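Local coordinates for glycosyl hydrolase family 62 protein (Coprinopsis cinerea, PDB 5B6T) that acts as an alpha-L-arabinofuranosidase, probably hydrolysing alpha-L-arabinofuranosyl side groups from the arabinoxylan of plant hemicellulose, at residues Ser43-Thr47 with Glu48-Leu52; Phe87-Ala90 with Pro91-Leu94; Ser126-Pro129 with Ala130-Asn134; Val146-Ser150 with Ser151-Leu155. All blocks are in the same frame, centred on the assembly; numbering follows the deposited sequence.

Interaction 1: Ser43-Thr47 with Glu48-Leu52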
loop_
_atom_site.group_PDB
_atom_site.type_symbol
_atom_site.label_atom_id
_atom_site.label_comp_id
_atom_site.label_asym_id
_atom_site.label_seq_id
_atom_site.Cartn_x
_atom_site.Cartn_y
_atom_site.Cartn_z
ATOM N N SER A 43 4.424 8.235 -1.249
ATOM C CA SER A 43 3.942 9.441 -1.933
ATOM C C SER A 43 4.356 10.689 -1.173
ATOM O O SER A 43 4.253 10.746 0.039
ATOM C CB SER A 43 2.414 9.467 -2.028
ATOM O OG SER A 43 1.938 8.272 -2.594
ATOM N N THR A 44 4.805 11.710 -1.903
ATOM C CA THR A 44 4.825 13.077 -1.369
ATOM C C THR A 44 3.505 13.750 -1.736
ATOM O O THR A 44 3.058 13.633 -2.889
ATOM C CB THR A 44 6.014 13.887 -1.915
ATOM O OG1 THR A 44 5.929 14.042 -3.351
ATOM C CG2 THR A 44 7.318 13.198 -1.599
ATOM N N ALA A 45 2.885 14.438 -0.778
ATOM C CA ALA A 45 1.590 15.039 -0.981
ATOM C C ALA A 45 1.543 16.474 -0.524
ATOM O O ALA A 45 1.967 16.816 0.611
ATOM C CB ALA A 45 0.508 14.257 -0.264
ATOM N N LYS A 46 0.981 17.309 -1.398
ATOM C CA LYS A 46 0.670 18.695 -1.077
ATOM C C LYS A 46 -0.455 19.170 -1.998
ATOM O O LYS A 46 -0.805 18.480 -2.941
ATOM C CB LYS A 46 1.914 19.589 -1.216
ATOM C CG LYS A 46 2.690 19.409 -2.513
ATOM C CD LYS A 46 3.884 20.343 -2.566
ATOM C CE LYS A 46 4.726 20.054 -3.790
ATOM N NZ LYS A 46 5.819 21.046 -3.981
ATOM N N THR A 47 -0.991 20.371 -1.747
ATOM C CA THR A 47 -2.056 20.907 -2.589
ATOM C C THR A 47 -1.648 20.895 -4.053
ATOM O O THR A 47 -2.469 20.641 -4.913
ATOM C CB THR A 47 -2.361 22.374 -2.176
ATOM O OG1 THR A 47 -2.813 22.365 -0.828
ATOM C CG2 THR A 47 -3.438 23.014 -3.077
ATOM N N GLU A 48 -0.381 21.163 -4.326
ATOM C CA GLU A 48 0.114 21.306 -5.694
ATOM C C GLU A 48 0.275 19.977 -6.425
ATOM O O GLU A 48 0.304 19.942 -7.654
ATOM C CB GLU A 48 1.453 22.044 -5.684
ATOM C CG GLU A 48 1.309 23.553 -5.528
ATOM C CD GLU A 48 2.454 24.194 -4.769
ATOM O OE1 GLU A 48 3.594 23.648 -4.760
ATOM O OE2 GLU A 48 2.197 25.263 -4.160
ATOM N N GLY A 49 0.395 18.870 -5.700
ATOM C CA GLY A 49 0.523 17.603 -6.408
ATOM C C GLY A 49 1.185 16.500 -5.609
ATOM O O GLY A 49 1.470 16.648 -4.418
ATOM N N TYR A 50 1.381 15.399 -6.328
ATOM C CA TYR A 50 1.939 14.168 -5.801
ATOM C C TYR A 50 3.107 13.722 -6.625
ATOM O O TYR A 50 3.076 13.781 -7.851
ATOM C CB TYR A 50 0.903 13.061 -5.857
ATOM C CG TYR A 50 -0.155 13.166 -4.789
ATOM C CD1 TYR A 50 -1.182 14.087 -4.877
ATOM C CD2 TYR A 50 -0.133 12.311 -3.706
ATOM C CE1 TYR A 50 -2.141 14.190 -3.877
ATOM C CE2 TYR A 50 -1.076 12.381 -2.723
ATOM C CZ TYR A 50 -2.087 13.321 -2.792
ATOM O OH TYR A 50 -3.025 13.353 -1.768
ATOM N N ASN A 51 4.133 13.208 -5.948
ATOM C CA ASN A 51 5.210 12.465 -6.619
ATOM C C ASN A 51 5.685 11.393 -5.600
ATOM O O ASN A 51 4.964 11.068 -4.661
ATOM C CB ASN A 51 6.298 13.429 -7.163
ATOM C CG ASN A 51 7.096 12.862 -8.356
ATOM O OD1 ASN A 51 6.855 13.199 -9.534
ATOM N ND2 ASN A 51 8.111 12.103 -8.062
ATOM N N LEU A 52 6.862 10.844 -5.797
ATOM C CA LEU A 52 7.323 9.695 -5.028
ATOM C C LEU A 52 8.704 9.963 -4.465
ATOM O O LEU A 52 9.532 10.621 -5.089
ATOM C CB LEU A 52 7.391 8.447 -5.924
ATOM C CG LEU A 52 6.072 7.951 -6.535
ATOM C CD1 LEU A 52 6.293 6.802 -7.521
ATOM C CD2 LEU A 52 5.086 7.492 -5.471
HETATM O O HOH W 1 4.251 16.314 -3.877
#
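Tyr50 turns CG anti to its carbonyl carbon (chi1 -76°), which carries the ring over Ala45: CE2 lies 3.5 Å from Ala45 CB, and Ala45 CA sits above one ring face, offset toward the rim. Thr44 tucks OG1 between its backbone N and carbonyl carbon (chi1 63°). From there OG1 takes a weak second bond from Asn51 N at 3.3 Å, the same N-H that serves Thr44 O. OG1 is hydrogen-bonded to a water, and that water donates to Gly49 O. Lys46 runs extended beyond CG, so that NZ meets Glu48 OE1 in a long salt bridge of 3.5 Å; the ammonium is also hydrogen-bonded to Arg21 O. The strands close through a type I turn, Lys46 to Gly49, with Gly49 N to Lys46 O at 3.0 Å and Lys46 N to Gly49 O at 3.1 Å. Gly49 has a phi of 157°, where a CB would strike the preceding carbonyl O. The turn joins strands 37-46 and 49-57, the middle pair of a four-stranded antiparallel sheet, consistent with a blade of the family 62 five-bladed propeller. Strand 25-34 flanks Ser43 and Ala45 through backbone bonds, while strand 82-89 of the next sheet packs on Ser43, Tyr50 and Leu52.

Interaction 2: Phe87-Ala90 with Pro91-Leu94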
loop_
_atom_site.group_PDB
_atom_site.type_symbol
_atom_site.label_atom_id
_atom_site.label_comp_id
_atom_site.label_asym_id
_atom_site.label_seq_id
_atom_site.Cartn_x
_atom_site.Cartn_y
_atom_site.Cartn_z
ATOM N N PHE A 87 8.565 -4.442 -5.446
ATOM C CA PHE A 87 8.807 -5.890 -5.303
ATOM C C PHE A 87 9.826 -6.320 -6.341
ATOM O O PHE A 87 10.036 -5.625 -7.338
ATOM C CB PHE A 87 7.524 -6.759 -5.448
ATOM C CG PHE A 87 6.792 -6.555 -6.741
ATOM C CD1 PHE A 87 7.062 -7.360 -7.846
ATOM C CD2 PHE A 87 5.784 -5.599 -6.858
ATOM C CE1 PHE A 87 6.409 -7.163 -9.045
ATOM C CE2 PHE A 87 5.133 -5.404 -8.074
ATOM C CZ PHE A 87 5.416 -6.220 -9.138
ATOM N N TYR A 88 10.435 -7.472 -6.112
ATOM C CA TYR A 88 11.430 -8.010 -7.022
ATOM C C TYR A 88 10.762 -9.049 -7.874
ATOM O O TYR A 88 10.244 -10.061 -7.347
ATOM C CB TYR A 88 12.567 -8.637 -6.214
ATOM C CG TYR A 88 13.701 -9.202 -7.015
ATOM C CD1 TYR A 88 14.604 -8.368 -7.678
ATOM C CD2 TYR A 88 13.931 -10.549 -7.024
ATOM C CE1 TYR A 88 15.671 -8.889 -8.393
ATOM C CE2 TYR A 88 14.989 -11.083 -7.731
ATOM C CZ TYR A 88 15.852 -10.251 -8.411
ATOM O OH TYR A 88 16.950 -10.796 -9.074
ATOM N N PHE A 89 10.755 -8.831 -9.183
ATOM C CA PHE A 89 10.162 -9.794 -10.111
ATOM C C PHE A 89 11.259 -10.753 -10.528
ATOM O O PHE A 89 12.036 -10.502 -11.467
ATOM C CB PHE A 89 9.518 -9.122 -11.323
ATOM C CG PHE A 89 8.682 -10.060 -12.137
ATOM C CD1 PHE A 89 7.458 -10.485 -11.662
ATOM C CD2 PHE A 89 9.141 -10.581 -13.343
ATOM C CE1 PHE A 89 6.692 -11.378 -12.365
ATOM C CE2 PHE A 89 8.367 -11.470 -14.070
ATOM C CZ PHE A 89 7.155 -11.877 -13.586
ATOM N N ALA A 90 11.353 -11.841 -9.779
ATOM C CA ALA A 90 12.517 -12.730 -9.857
ATOM C C ALA A 90 12.782 -13.294 -11.251
ATOM O O ALA A 90 13.953 -13.365 -11.657
ATOM C CB ALA A 90 12.390 -13.823 -8.815
ATOM N N PRO A 91 11.735 -13.649 -12.012
ATOM C CA PRO A 91 12.032 -14.221 -13.354
ATOM C C PRO A 91 12.809 -13.281 -14.291
ATOM O O PRO A 91 13.539 -13.751 -15.161
ATOM C CB PRO A 91 10.641 -14.535 -13.900
ATOM C CG PRO A 91 9.828 -14.820 -12.666
ATOM C CD PRO A 91 10.312 -13.830 -11.655
ATOM N N GLN A 92 12.699 -11.980 -14.083
ATOM C CA GLN A 92 13.405 -10.981 -14.893
ATOM C C GLN A 92 14.599 -10.370 -14.207
ATOM O O GLN A 92 15.282 -9.536 -14.803
ATOM C CB GLN A 92 12.442 -9.860 -15.280
ATOM C CG GLN A 92 11.355 -10.351 -16.197
ATOM C CD GLN A 92 10.249 -9.356 -16.396
ATOM O OE1 GLN A 92 10.383 -8.198 -16.021
ATOM N NE2 GLN A 92 9.181 -9.790 -17.013
ATOM N N ARG A 93 14.794 -10.714 -12.933
ATOM C CA ARG A 93 15.898 -10.154 -12.140
ATOM C C ARG A 93 15.794 -8.624 -12.155
ATOM O O ARG A 93 16.790 -7.889 -12.274
ATOM C CB ARG A 93 17.254 -10.674 -12.658
ATOM C CG ARG A 93 17.372 -12.186 -12.488
ATOM C CD ARG A 93 18.500 -12.842 -13.267
ATOM N NE ARG A 93 19.757 -12.126 -13.150
ATOM C CZ ARG A 93 20.699 -12.337 -12.225
ATOM N NH1 ARG A 93 20.559 -13.252 -11.263
ATOM N NH2 ARG A 93 21.798 -11.590 -12.255
ATOM N N LEU A 94 14.562 -8.127 -12.044
ATOM C CA LEU A 94 14.309 -6.686 -12.013
ATOM C C LEU A 94 13.361 -6.374 -10.861
ATOM O O LEU A 94 12.376 -7.095 -10.673
ATOM C CB LEU A 94 13.610 -6.251 -13.283
ATOM C CG LEU A 94 14.418 -6.111 -14.554
ATOM C CD1 LEU A 94 13.437 -5.723 -15.635
ATOM C CD2 LEU A 94 15.508 -5.059 -14.385
#
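Tyr88 lies side by side with Arg93, the two side chains pointing the same way. CB directs CG anti to the backbone N (chi1 -178°), swinging the ring toward the returning chain. CD1 then comes 3.9 Å from Leu94 O, CE1 3.8 Å from Arg93 C, and CZ 3.7 Å from Arg93 CA; at the tip, OH is 3.3 Å from that same CA and also near Arg93 CB and CG. An alanine in place of Tyr88 would remove this run of contacts and would probably leave Arg93 CA and CB without the ring and hydroxyl that pack on them. The backbone is a beta hairpin of strands 82-89 and 94-100 with a G1 bulge: Arg93 and Leu94 both face Phe89, and Arg93 takes the left-handed conformation (phi 56°) in which glycine is common. Arg93 N bonds to Ala90 O, Gln92 N to Phe89 O, and Phe89 N donates to Leu94 O at 2.8 Å, in the bridge where strand 94-100 begins. Pro91 crosses Phe89 at about a right angle and sets CD over the ring face, 3.9 Å from its centroid, in a CH-pi contact. Gln92 passes obliquely at the same ring, with CB at the edge in plane and CD 3.5 Å from Phe89 CD2. Its amide is fixed farther out, OE1 to Tyr96 OH and NE2 to Phe174 O.

Interaction 3: Ser126-Pro129 with Ala130-Asn134; sequences SGMP and AIIRN
Met128 and Arg133 slide past each other in opposite directions at the start of the short helix 130-135, for which Pro129 is the N-cap residue. Their aliphatic parts run alongside, Met128 CG lying 3.8 Å from Arg133 CG. Ile132, one residue earlier on the helix, is crossed by Met128 at about a right angle, so that SD rests 3.8 Å from the CG2 branch. The other branch of Ile132 ends beside Pro129; these two side chains point the same way, with CD1 4.1 Å from Pro129 CD. Trp141 touches Met128, Pro129 and Ile132, placing this apolar cluster in the connection between strand 122-123 and strand 142-148, which belong to successive sheets. Pro129 O begins the helical bonding: Arg133 N reaches it at 3.0 Å and a nearly straight 172°, while Ile132 N makes a weak bond to the same oxygen. Arg133 bends at chi3 (-44°), folding its guanidinium back over the first turn until Ala130 CA lies 3.4 Å above one face, offset toward the rim. NE and Asn134 OD1 are each hydrogen-bonded to glycerol. NH1 turns back to Met128 O, an acceptor in the guanidinium plane, and the bond measures 3.0 Å with an N-H...O angle of 151°.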
loop_
_atom_site.group_PDB
_atom_site.type_symbol
_atom_site.label_atom_id
_atom_site.label_comp_id
_atom_site.label_asym_id
_atom_site.label_seq_id
_atom_site.Cartn_x
_atom_site.Cartn_y
_atom_site.Cartn_z
ATOM N N SER A 126 -3.795 0.253 -21.889
ATOM C CA SER A 126 -3.741 1.380 -22.821
ATOM C C SER A 126 -4.536 2.623 -22.339
ATOM O O SER A 126 -4.281 3.751 -22.765
ATOM C CB SER A 126 -4.173 0.898 -24.222
ATOM O OG SER A 126 -5.570 0.637 -24.219
ATOM N N GLY A 127 -5.449 2.428 -21.397
ATOM C CA GLY A 127 -6.247 3.494 -20.818
ATOM C C GLY A 127 -7.083 2.871 -19.721
ATOM O O GLY A 127 -6.950 1.690 -19.460
ATOM N N MET A 128 -7.955 3.644 -19.104
ATOM C CA MET A 128 -8.818 3.116 -18.071
ATOM C C MET A 128 -9.746 2.062 -18.663
ATOM O O MET A 128 -10.469 2.350 -19.608
ATOM C CB MET A 128 -9.634 4.215 -17.426
ATOM C CG MET A 128 -10.358 3.768 -16.166
ATOM S SD MET A 128 -11.319 5.048 -15.346
ATOM C CE MET A 128 -10.020 6.216 -14.900
ATOM N N PRO A 129 -9.715 0.832 -18.120
ATOM C CA PRO A 129 -10.594 -0.212 -18.621
ATOM C C PRO A 129 -12.066 0.156 -18.579
ATOM O O PRO A 129 -12.490 0.891 -17.682
ATOM C CB PRO A 129 -10.309 -1.390 -17.684
ATOM C CG PRO A 129 -8.881 -1.184 -17.268
ATOM C CD PRO A 129 -8.742 0.313 -17.122
ATOM N N ALA A 130 -12.826 -0.378 -19.532
ATOM C CA ALA A 130 -14.255 -0.059 -19.618
ATOM C C ALA A 130 -14.986 -0.329 -18.324
ATOM O O ALA A 130 -15.791 0.488 -17.898
ATOM C CB ALA A 130 -14.924 -0.846 -20.728
ATOM N N ILE A 131 -14.723 -1.459 -17.674
ATOM C CA ILE A 131 -15.480 -1.759 -16.450
ATOM C C ILE A 131 -15.230 -0.712 -15.354
ATOM O O ILE A 131 -16.098 -0.427 -14.497
ATOM C CB ILE A 131 -15.188 -3.200 -15.963
ATOM C CG1 ILE A 131 -16.221 -3.641 -14.940
ATOM C CG2 ILE A 131 -13.765 -3.310 -15.443
ATOM C CD1 ILE A 131 -16.195 -5.124 -14.652
ATOM N N ILE A 132 -14.019 -0.160 -15.343
ATOM C CA ILE A 132 -13.680 0.854 -14.354
ATOM C C ILE A 132 -14.321 2.196 -14.730
ATOM O O ILE A 132 -14.942 2.850 -13.901
ATOM C CB ILE A 132 -12.138 0.960 -14.134
ATOM C CG1 ILE A 132 -11.611 -0.411 -13.704
ATOM C CG2 ILE A 132 -11.824 2.013 -13.078
ATOM C CD1 ILE A 132 -10.129 -0.461 -13.376
ATOM N N ARG A 133 -14.217 2.596 -15.998
ATOM C CA ARG A 133 -14.901 3.788 -16.455
ATOM C C ARG A 133 -16.399 3.711 -16.160
ATOM O O ARG A 133 -17.055 4.717 -15.825
ATOM C CB ARG A 133 -14.760 3.953 -17.961
ATOM C CG ARG A 133 -13.340 4.172 -18.453
ATOM C CD ARG A 133 -13.261 4.748 -19.879
ATOM N NE ARG A 133 -14.159 4.133 -20.829
ATOM C CZ ARG A 133 -13.892 3.077 -21.594
ATOM N NH1 ARG A 133 -12.718 2.432 -21.545
ATOM N NH2 ARG A 133 -14.837 2.642 -22.411
ATOM N N ASN A 134 -16.955 2.512 -16.320
ATOM C CA ASN A 134 -18.389 2.396 -16.172
ATOM C C ASN A 134 -18.879 2.509 -14.731
ATOM O O ASN A 134 -20.012 2.978 -14.497
ATOM C CB ASN A 134 -18.879 1.121 -16.812
ATOM C CG ASN A 134 -18.862 1.202 -18.326
ATOM O OD1 ASN A 134 -18.765 2.300 -18.925
ATOM N ND2 ASN A 134 -18.943 0.044 -18.960
#

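Interaction 4: Val146-Ser150 with Ser151-Leu155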
loop_
_atom_site.group_PDB
_atom_site.type_symbol
_atom_site.label_atom_id
_atom_site.label_comp_id
_atom_site.label_asym_id
_atom_site.label_seq_id
_atom_site.Cartn_x
_atom_site.Cartn_y
_atom_site.Cartn_z
ATOM N N VAL A 146 0.139 -5.438 -7.316
ATOM C CA VAL A 146 0.456 -6.703 -7.980
ATOM C C VAL A 146 0.746 -7.794 -6.961
ATOM O O VAL A 146 1.458 -7.582 -5.985
ATOM C CB VAL A 146 1.669 -6.534 -8.937
ATOM C CG1 VAL A 146 2.175 -7.892 -9.431
ATOM C CG2 VAL A 146 1.347 -5.603 -10.091
ATOM N N ILE A 147 0.209 -8.982 -7.229
ATOM C CA ILE A 147 0.622 -10.219 -6.554
ATOM C C ILE A 147 0.564 -11.347 -7.577
ATOM O O ILE A 147 -0.396 -11.457 -8.348
ATOM C CB ILE A 147 -0.200 -10.516 -5.277
ATOM C CG1 ILE A 147 0.211 -11.854 -4.659
ATOM C CG2 ILE A 147 -1.714 -10.471 -5.516
ATOM C CD1 ILE A 147 -0.347 -12.100 -3.289
ATOM N N CYS A 148 1.594 -12.201 -7.560
ATOM C CA CYS A 148 1.692 -13.340 -8.463
ATOM C C CYS A 148 1.723 -14.643 -7.676
ATOM O O CYS A 148 2.218 -14.689 -6.556
ATOM C CB CYS A 148 2.968 -13.249 -9.297
ATOM S SG CYS A 148 3.184 -11.638 -10.094
ATOM N N ASP A 149 1.276 -15.725 -8.309
ATOM C CA ASP A 149 1.523 -17.053 -7.758
ATOM C C ASP A 149 2.441 -17.780 -8.756
ATOM O O ASP A 149 3.091 -17.121 -9.555
ATOM C CB ASP A 149 0.201 -17.765 -7.444
ATOM C CG ASP A 149 -0.572 -18.204 -8.679
ATOM O OD1 ASP A 149 -0.168 -17.975 -9.828
ATOM O OD2 ASP A 149 -1.643 -18.813 -8.475
ATOM N N SER A 150 2.507 -19.110 -8.756
ATOM C CA SER A 150 3.427 -19.799 -9.677
ATOM C C SER A 150 3.057 -19.721 -11.163
ATOM O O SER A 150 3.869 -20.054 -12.038
ATOM C CB SER A 150 3.554 -21.279 -9.269
ATOM O OG SER A 150 2.316 -21.954 -9.439
ATOM N N SER A 151 1.840 -19.311 -11.477
ATOM C CA SER A 151 1.464 -19.248 -12.904
ATOM C C SER A 151 0.868 -17.946 -13.393
ATOM O O SER A 151 1.004 -17.641 -14.587
ATOM C CB SER A 151 0.553 -20.406 -13.272
ATOM O OG SER A 151 -0.717 -20.186 -12.754
ATOM N N LEU A 152 0.228 -17.184 -12.506
ATOM C CA LEU A 152 -0.424 -15.928 -12.889
ATOM C C LEU A 152 0.065 -14.748 -12.088
ATOM O O LEU A 152 0.504 -14.905 -10.958
ATOM C CB LEU A 152 -1.926 -16.015 -12.610
ATOM C CG LEU A 152 -2.714 -17.067 -13.382
ATOM C CD1 LEU A 152 -4.150 -17.150 -12.856
ATOM C CD2 LEU A 152 -2.671 -16.771 -14.872
ATOM N N CYS A 153 -0.050 -13.560 -12.693
ATOM C CA CYS A 153 0.090 -12.289 -12.015
ATOM C C CYS A 153 -1.247 -11.592 -11.992
ATOM O O CYS A 153 -2.005 -11.671 -12.968
ATOM C CB CYS A 153 1.103 -11.407 -12.740
ATOM S SG CYS A 153 2.742 -12.159 -12.774
ATOM N N HIS A 154 -1.546 -10.966 -10.857
ATOM C CA HIS A 154 -2.800 -10.258 -10.649
ATOM C C HIS A 154 -2.524 -8.790 -10.377
ATOM O O HIS A 154 -1.575 -8.463 -9.659
ATOM C CB HIS A 154 -3.593 -10.867 -9.465
ATOM C CG HIS A 154 -3.883 -12.332 -9.642
ATOM N ND1 HIS A 154 -5.082 -12.790 -10.136
ATOM C CD2 HIS A 154 -3.131 -13.427 -9.403
ATOM C CE1 HIS A 154 -5.043 -14.113 -10.212
ATOM N NE2 HIS A 154 -3.880 -14.520 -9.743
ATOM N N LEU A 155 -3.374 -7.939 -10.913
ATOM C CA LEU A 155 -3.255 -6.508 -10.714
ATOM C C LEU A 155 -4.571 -5.987 -10.145
ATOM O O LEU A 155 -5.627 -6.014 -10.810
ATOM C CB LEU A 155 -2.905 -5.825 -12.045
ATOM C CG LEU A 155 -2.876 -4.286 -12.033
ATOM C CD1 LEU A 155 -1.846 -3.742 -11.048
ATOM C CD2 LEU A 155 -2.610 -3.729 -13.418
HETATM O O HOH W 2 -3.879 -17.304 -9.092
#
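Cys148 and Cys153 form a non-hydrogen-bonded pair on the buried side of a hairpin joining strands 142-148 and 152-158 of a four-stranded antiparallel sheet, probably a propeller blade. Their disulfide cross-links the strands next to the turn, although the modelled SG-SG separation of 2.8 Å exceeds a covalent S-S bond, leaving its geometry doubtful. Along the same face, Val146 CG2 meets Leu155 CD1 at 3.8 Å. Between these pairs, Ile147 and His154 exchange two backbone hydrogen bonds, and Ile147 O lies in plane at the His154 ring edge, 3.5 Å from CD2. By contrast, the turn exposes Ser150 and Ser151 to solvent. Asp149 N to Leu152 O (2.9 Å) closes the loop. Asp149 CG stands between backbone N and carbonyl carbon (chi1 71°). OD1 accepts Leu152 N at 2.8 Å, nearly straight at 171°, and Ser151 N at 2.9 Å from above the carboxylate plane, an Asx turn. An alanine at Asp149 would probably leave both N-H groups without this acceptor and let the turn flex. OD2 meets a water that also bonds His154 NE2, while His154 ND1 pairs with Arg166. Two N-H donors and a water would probably favour an ionised carboxylate.

Overall arrangement
Interactions 2 and 4, with centres 13 Å apart, pack together: Phe87 CZ lies 3.7 Å from Val146 CG1, and Phe89 CE1 lies 4.0 Å from Cys153 SG, so adjacent sheets, probably successive propeller blades, meet through these hairpins. The side chains of Phe87 and Val146 are each about 11 Å from the bound calcium. Interaction 3, on the connection leading into strand 142-148, comes within about 8 Å of interaction 4, nearest atoms, without touching it. Interaction 1 is on the other side of the chain's centre from interaction 4, centres 29 Å apart; its Tyr50 side chain is about 6 Å from the lead ion and about 3 Å from a glycerol, consistent with a pocket there.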